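Local structure of putative lipoprotein (Bacteroides fragilis, 3QNK) at residues V82-R85 / K86-F90; M417-R421 / V422-D426. The protein is of unknown specific function but, as a SusD-like outer-membrane lipoprotein, probably binds glycans at the cell surface for uptake. All blocks are in the same frame, centred on the assembly; numbering follows the deposited sequence.

Interaction 1 of 2, residues V82-R85 / K86-F90; sequences VKVR and KCNRF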
loop_
_atom_site.group_PDB
_atom_site.type_symbol
_atom_site.label_atom_id
_atom_site.label_comp_id
_atom_site.label_asym_id
_atom_site.label_seq_id
_atom_site.Cartn_x
_atom_site.Cartn_y
_atom_site.Cartn_z
ATOM N N VAL B 82 -6.786 -7.584 -2.130
ATOM C CA VAL B 82 -5.882 -8.352 -1.238
ATOM C C VAL B 82 -6.734 -8.981 -0.134
ATOM O O VAL B 82 -6.601 -10.173 0.158
ATOM C CB VAL B 82 -4.748 -7.460 -0.653
ATOM C CG1 VAL B 82 -3.922 -8.211 0.375
ATOM C CG2 VAL B 82 -3.841 -6.911 -1.744
ATOM N N LYS B 83 -7.652 -8.165 0.451
ATOM C CA LYS B 83 -8.588 -8.542 1.517
ATOM C C LYS B 83 -9.496 -9.646 1.029
ATOM O O LYS B 83 -9.689 -10.649 1.722
ATOM C CB LYS B 83 -9.417 -7.328 1.983
ATOM C CG LYS B 83 -8.592 -6.179 2.508
ATOM C CD LYS B 83 -9.514 -5.075 3.011
ATOM C CE LYS B 83 -8.788 -3.765 3.139
ATOM N NZ LYS B 83 -7.826 -3.730 4.291
ATOM N N VAL B 84 -10.021 -9.477 -0.197
ATOM C CA VAL B 84 -10.900 -10.451 -0.839
ATOM C C VAL B 84 -10.106 -11.734 -1.086
ATOM O O VAL B 84 -10.626 -12.808 -0.799
ATOM C CB VAL B 84 -11.556 -9.891 -2.121
ATOM C CG1 VAL B 84 -12.167 -11.008 -2.962
ATOM C CG2 VAL B 84 -12.615 -8.847 -1.779
ATOM N N ARG B 85 -8.835 -11.626 -1.545
ATOM C CA ARG B 85 -7.990 -12.805 -1.789
ATOM C C ARG B 85 -7.892 -13.672 -0.515
ATOM O O ARG B 85 -8.051 -14.894 -0.604
ATOM C CB ARG B 85 -6.604 -12.400 -2.294
ATOM C CG ARG B 85 -5.729 -13.587 -2.714
ATOM C CD ARG B 85 -4.344 -13.161 -3.172
ATOM N NE ARG B 85 -3.617 -14.282 -3.761
ATOM C CZ ARG B 85 -2.686 -14.986 -3.127
ATOM N NH1 ARG B 85 -2.354 -14.686 -1.881
ATOM N NH2 ARG B 85 -2.085 -16.004 -3.733
ATOM N N LYS B 86 -7.704 -13.029 0.663
ATOM C CA LYS B 86 -7.606 -13.692 1.960
ATOM C C LYS B 86 -8.911 -14.411 2.319
ATOM O O LYS B 86 -8.849 -15.498 2.886
ATOM C CB LYS B 86 -7.218 -12.692 3.044
ATOM C CG LYS B 86 -5.787 -12.154 2.936
ATOM C CD LYS B 86 -5.450 -11.289 4.142
ATOM C CE LYS B 86 -4.009 -10.850 4.156
ATOM N NZ LYS B 86 -3.609 -10.372 5.504
ATOM N N CYS B 87 -10.082 -13.850 1.943
ATOM C CA CYS B 87 -11.399 -14.484 2.172
ATOM C C CYS B 87 -11.541 -15.725 1.321
ATOM O O CYS B 87 -11.917 -16.782 1.844
ATOM C CB CYS B 87 -12.547 -13.524 1.890
ATOM S SG CYS B 87 -12.597 -12.075 2.971
ATOM N N ASN B 88 -11.257 -15.591 -0.003
ATOM C CA ASN B 88 -11.358 -16.659 -1.004
ATOM C C ASN B 88 -10.477 -17.839 -0.652
ATOM O O ASN B 88 -10.861 -18.978 -0.922
ATOM C CB ASN B 88 -11.017 -16.130 -2.390
ATOM C CG ASN B 88 -12.005 -15.129 -2.927
ATOM O OD1 ASN B 88 -13.182 -15.107 -2.546
ATOM N ND2 ASN B 88 -11.543 -14.289 -3.846
ATOM N N ARG B 89 -9.319 -17.574 -0.024
ATOM C CA ARG B 89 -8.434 -18.639 0.424
ATOM C C ARG B 89 -9.094 -19.424 1.524
ATOM O O ARG B 89 -9.055 -20.647 1.500
ATOM C CB ARG B 89 -7.103 -18.080 0.910
ATOM C CG ARG B 89 -6.225 -19.134 1.578
ATOM C CD ARG B 89 -5.435 -19.963 0.593
ATOM N NE ARG B 89 -4.013 -19.711 0.774
ATOM C CZ ARG B 89 -3.192 -19.285 -0.179
ATOM N NH1 ARG B 89 -3.651 -19.049 -1.406
ATOM N NH2 ARG B 89 -1.912 -19.073 0.088
ATOM N N PHE B 90 -9.705 -18.721 2.498
ATOM C CA PHE B 90 -10.420 -19.364 3.593
ATOM C C PHE B 90 -11.424 -20.350 3.000
ATOM O O PHE B 90 -11.361 -21.556 3.298
ATOM C CB PHE B 90 -11.125 -18.321 4.484
ATOM C CG PHE B 90 -11.910 -18.930 5.635
ATOM C CD1 PHE B 90 -13.229 -19.344 5.460
ATOM C CD2 PHE B 90 -11.326 -19.100 6.885
ATOM C CE1 PHE B 90 -13.931 -19.936 6.508
ATOM C CE2 PHE B 90 -12.041 -19.670 7.934
ATOM C CZ PHE B 90 -13.343 -20.058 7.744
#

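Interaction 2 of 2, residues M417-R421 / V422-D426; sequences MIRQR and VGLPD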
loop_
_atom_site.group_PDB
_atom_site.type_symbol
_atom_site.label_atom_id
_atom_site.label_comp_id
_atom_site.label_asym_id
_atom_site.label_seq_id
_atom_site.Cartn_x
_atom_site.Cartn_y
_atom_site.Cartn_z
HETATM N N MSE B 417 -39.456 7.508 14.682
HETATM C CA MSE B 417 -38.768 6.795 15.765
HETATM C C MSE B 417 -37.439 7.488 16.076
HETATM O O MSE B 417 -37.077 7.653 17.238
HETATM C CB MSE B 417 -38.522 5.336 15.367
HETATM C CG MSE B 417 -39.779 4.516 15.365
HETATM SE SE MSE B 417 -40.479 4.240 17.162
HETATM C CE MSE B 417 -38.955 3.361 18.036
ATOM N N ILE B 418 -36.750 7.941 15.022
ATOM C CA ILE B 418 -35.462 8.646 15.084
ATOM C C ILE B 418 -35.639 10.044 15.729
ATOM O O ILE B 418 -34.808 10.461 16.557
ATOM C CB ILE B 418 -34.834 8.692 13.674
ATOM C CG1 ILE B 418 -34.519 7.266 13.153
ATOM C CG2 ILE B 418 -33.611 9.606 13.587
ATOM C CD1 ILE B 418 -33.804 6.321 14.114
ATOM N N ARG B 419 -36.737 10.731 15.375
ATOM C CA ARG B 419 -37.075 12.039 15.930
ATOM C C ARG B 419 -37.537 11.912 17.384
ATOM O O ARG B 419 -37.170 12.738 18.218
ATOM C CB ARG B 419 -38.176 12.738 15.108
ATOM C CG ARG B 419 -38.017 12.668 13.615
ATOM C CD ARG B 419 -38.960 13.669 13.007
ATOM N NE ARG B 419 -38.206 14.868 12.677
ATOM C CZ ARG B 419 -38.504 16.089 13.079
ATOM N NH1 ARG B 419 -39.599 16.316 13.779
ATOM N NH2 ARG B 419 -37.727 17.091 12.765
ATOM N N GLN B 420 -38.355 10.905 17.684
ATOM C CA GLN B 420 -38.824 10.687 19.051
ATOM C C GLN B 420 -37.653 10.492 20.001
ATOM O O GLN B 420 -37.711 10.995 21.117
ATOM C CB GLN B 420 -39.780 9.475 19.161
ATOM C CG GLN B 420 -41.234 9.758 18.760
ATOM C CD GLN B 420 -42.064 8.483 18.555
ATOM O OE1 GLN B 420 -42.786 8.313 17.525
ATOM N NE2 GLN B 420 -42.002 7.572 19.556
ATOM N N ARG B 421 -36.557 9.840 19.534
ATOM C CA ARG B 421 -35.483 9.540 20.466
ATOM C C ARG B 421 -34.615 10.749 20.820
ATOM O O ARG B 421 -33.820 10.626 21.753
ATOM C CB ARG B 421 -34.654 8.290 20.091
ATOM C CG ARG B 421 -33.519 8.520 19.218
ATOM C CD ARG B 421 -32.153 8.618 19.855
ATOM N NE ARG B 421 -31.257 8.335 18.743
ATOM C CZ ARG B 421 -30.524 7.239 18.668
ATOM N NH1 ARG B 421 -30.406 6.440 19.723
ATOM N NH2 ARG B 421 -29.856 6.960 17.561
ATOM N N VAL B 422 -34.828 11.917 20.169
ATOM C CA VAL B 422 -34.113 13.171 20.468
ATOM C C VAL B 422 -35.113 14.288 20.867
ATOM O O VAL B 422 -34.796 15.489 20.775
ATOM C CB VAL B 422 -33.165 13.607 19.324
ATOM C CG1 VAL B 422 -31.994 12.633 19.209
ATOM C CG2 VAL B 422 -33.901 13.765 17.992
ATOM N N GLY B 423 -36.312 13.880 21.275
ATOM C CA GLY B 423 -37.373 14.790 21.698
ATOM C C GLY B 423 -37.976 15.684 20.632
ATOM O O GLY B 423 -38.583 16.714 20.956
ATOM N N LEU B 424 -37.803 15.316 19.356
ATOM C CA LEU B 424 -38.341 16.086 18.220
ATOM C C LEU B 424 -39.786 15.677 17.928
ATOM O O LEU B 424 -40.097 14.490 17.953
ATOM C CB LEU B 424 -37.470 15.958 16.948
ATOM C CG LEU B 424 -36.191 16.805 16.908
ATOM C CD1 LEU B 424 -35.374 16.488 15.684
ATOM C CD2 LEU B 424 -36.511 18.307 16.927
ATOM N N PRO B 425 -40.695 16.641 17.676
ATOM C CA PRO B 425 -42.084 16.270 17.384
ATOM C C PRO B 425 -42.202 15.474 16.069
ATOM O O PRO B 425 -41.367 15.585 15.189
ATOM C CB PRO B 425 -42.797 17.625 17.318
ATOM C CG PRO B 425 -41.764 18.580 16.947
ATOM C CD PRO B 425 -40.506 18.102 17.593
ATOM N N ASP B 426 -43.229 14.657 15.962
ATOM C CA ASP B 426 -43.446 13.819 14.793
ATOM C C ASP B 426 -43.719 14.607 13.512
ATOM O O ASP B 426 -44.356 15.665 13.526
ATOM C CB ASP B 426 -44.605 12.842 15.060
ATOM C CG ASP B 426 -44.215 11.665 15.953
ATOM O OD1 ASP B 426 -43.021 11.601 16.385
ATOM O OD2 ASP B 426 -45.084 10.796 16.205
#

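Interaction 1 of 2, residues V82-R85 / K86-F90
V84 and N88 meet one turn apart in the middle of helix 76-93. CG1 of V84 lies 3.5 Å from ND2 of N88, so a methyl group packs against the amide end. The valine torsion sets this up: CG1 is anti to the backbone N (chi1 165°) and lies beside its own carbonyl carbon. The same pair shares a backbone bond, N88 N to V84 O, 3.0 Å long. Three more bonds of the alpha-helical pattern run alongside it: K86 N to V82 O, C87 N to K83 O and R89 N to R85 O. This is the tight side. V84, C87 and K83 touch Y119 and F118 of helix 101-126, and R115 of that helix donates a hydrogen bond to N88 OD1. The lysines K83 and K86 are buried as well, and both make salt bridges with E30.

R85 and R89 form the looser, partly exposed side. The two arginines lie side by side and point the same way. R85 runs straight from CG to NE and R89 bends at chi2 and chi3, which brings R85 NH2 to 4.1 Å from R89 NH1. Their guanidinium planes are turned 69° apart, so they do not stack. E7 makes a salt bridge with R89 and a long, weak ion pair with R85, which also packs on P247 of the second subunit. The nearby acids probably offset part of the positive charge along this helix, and the shared E7 would ease the closeness of the two arginines.

Interaction 2 of 2, residues M417-R421 / V422-D426
R419 O is gripped by two backbone donors from the residues that follow it. V422 N bonds to R419 O at 3.2 Å and L424 N to R419 O at 2.9 Å, and they come from opposite faces of its carbonyl plane. G423 N bonds to Q420 O at 3.2 Å. With the L424 bond this makes a Schellman motif that ends helix 408-420. G423 is its C-prime residue, and its positive phi of 67° suits a glycine. Q420 to G423 also form a type I beta turn.

The turn brings L424 back against R419. R419 CB and L424 CB are 3.8 Å apart, and the leucine lies over one face of the guanidinium, offset toward its rim. The L424 methyl CD1 is 3.8 Å from R419 NH2. The R419 chain bends at chi3 (99°), which carries its end along the returning loop. There NH1 meets the carbonyl oxygen of P425 at the guanidinium edge, although the modelled bond is too short to be taken literally. The other guanidinium nitrogens have acidic partners: NE pairs with E442 and NH2 with E285. V422 tucks its CG2 against the helix end, 3.4 Å from R419 O.

On the exposed side, Q420 OE1 and D426 OD1, both acceptors, lie 3.5 Å apart without a hydrogen bond. On the buried side, I418 packs on helices 391-405, 317-322 and 432-446, and V422 and L424 rest on R318 of helix 317-322. R421 makes salt bridges with E237, just before strand 238-244, and with E446 of helix 432-446.

In the fold
Interaction 1 precedes interaction 2 along the chain. Their centres are 42 Å apart, on opposite sides of the chain's centre, and their nearest atoms are about 28 Å apart. They share no helix. Interaction 1 lies within helix 76-93, in the N-terminal part of the chain. Interaction 2 lies in the C-terminal part, where helix 408-420 passes into the loop before helix 432-446. Both belong to the helical part of a SusD-like fold, an alpha-alpha superhelix, and are separate local elements of it. One is a helix interior packed among its neighbours, with R85 touching the second subunit. The other is a helix end that turns the chain toward the next helix, with no other protein chain of the assembly touching it.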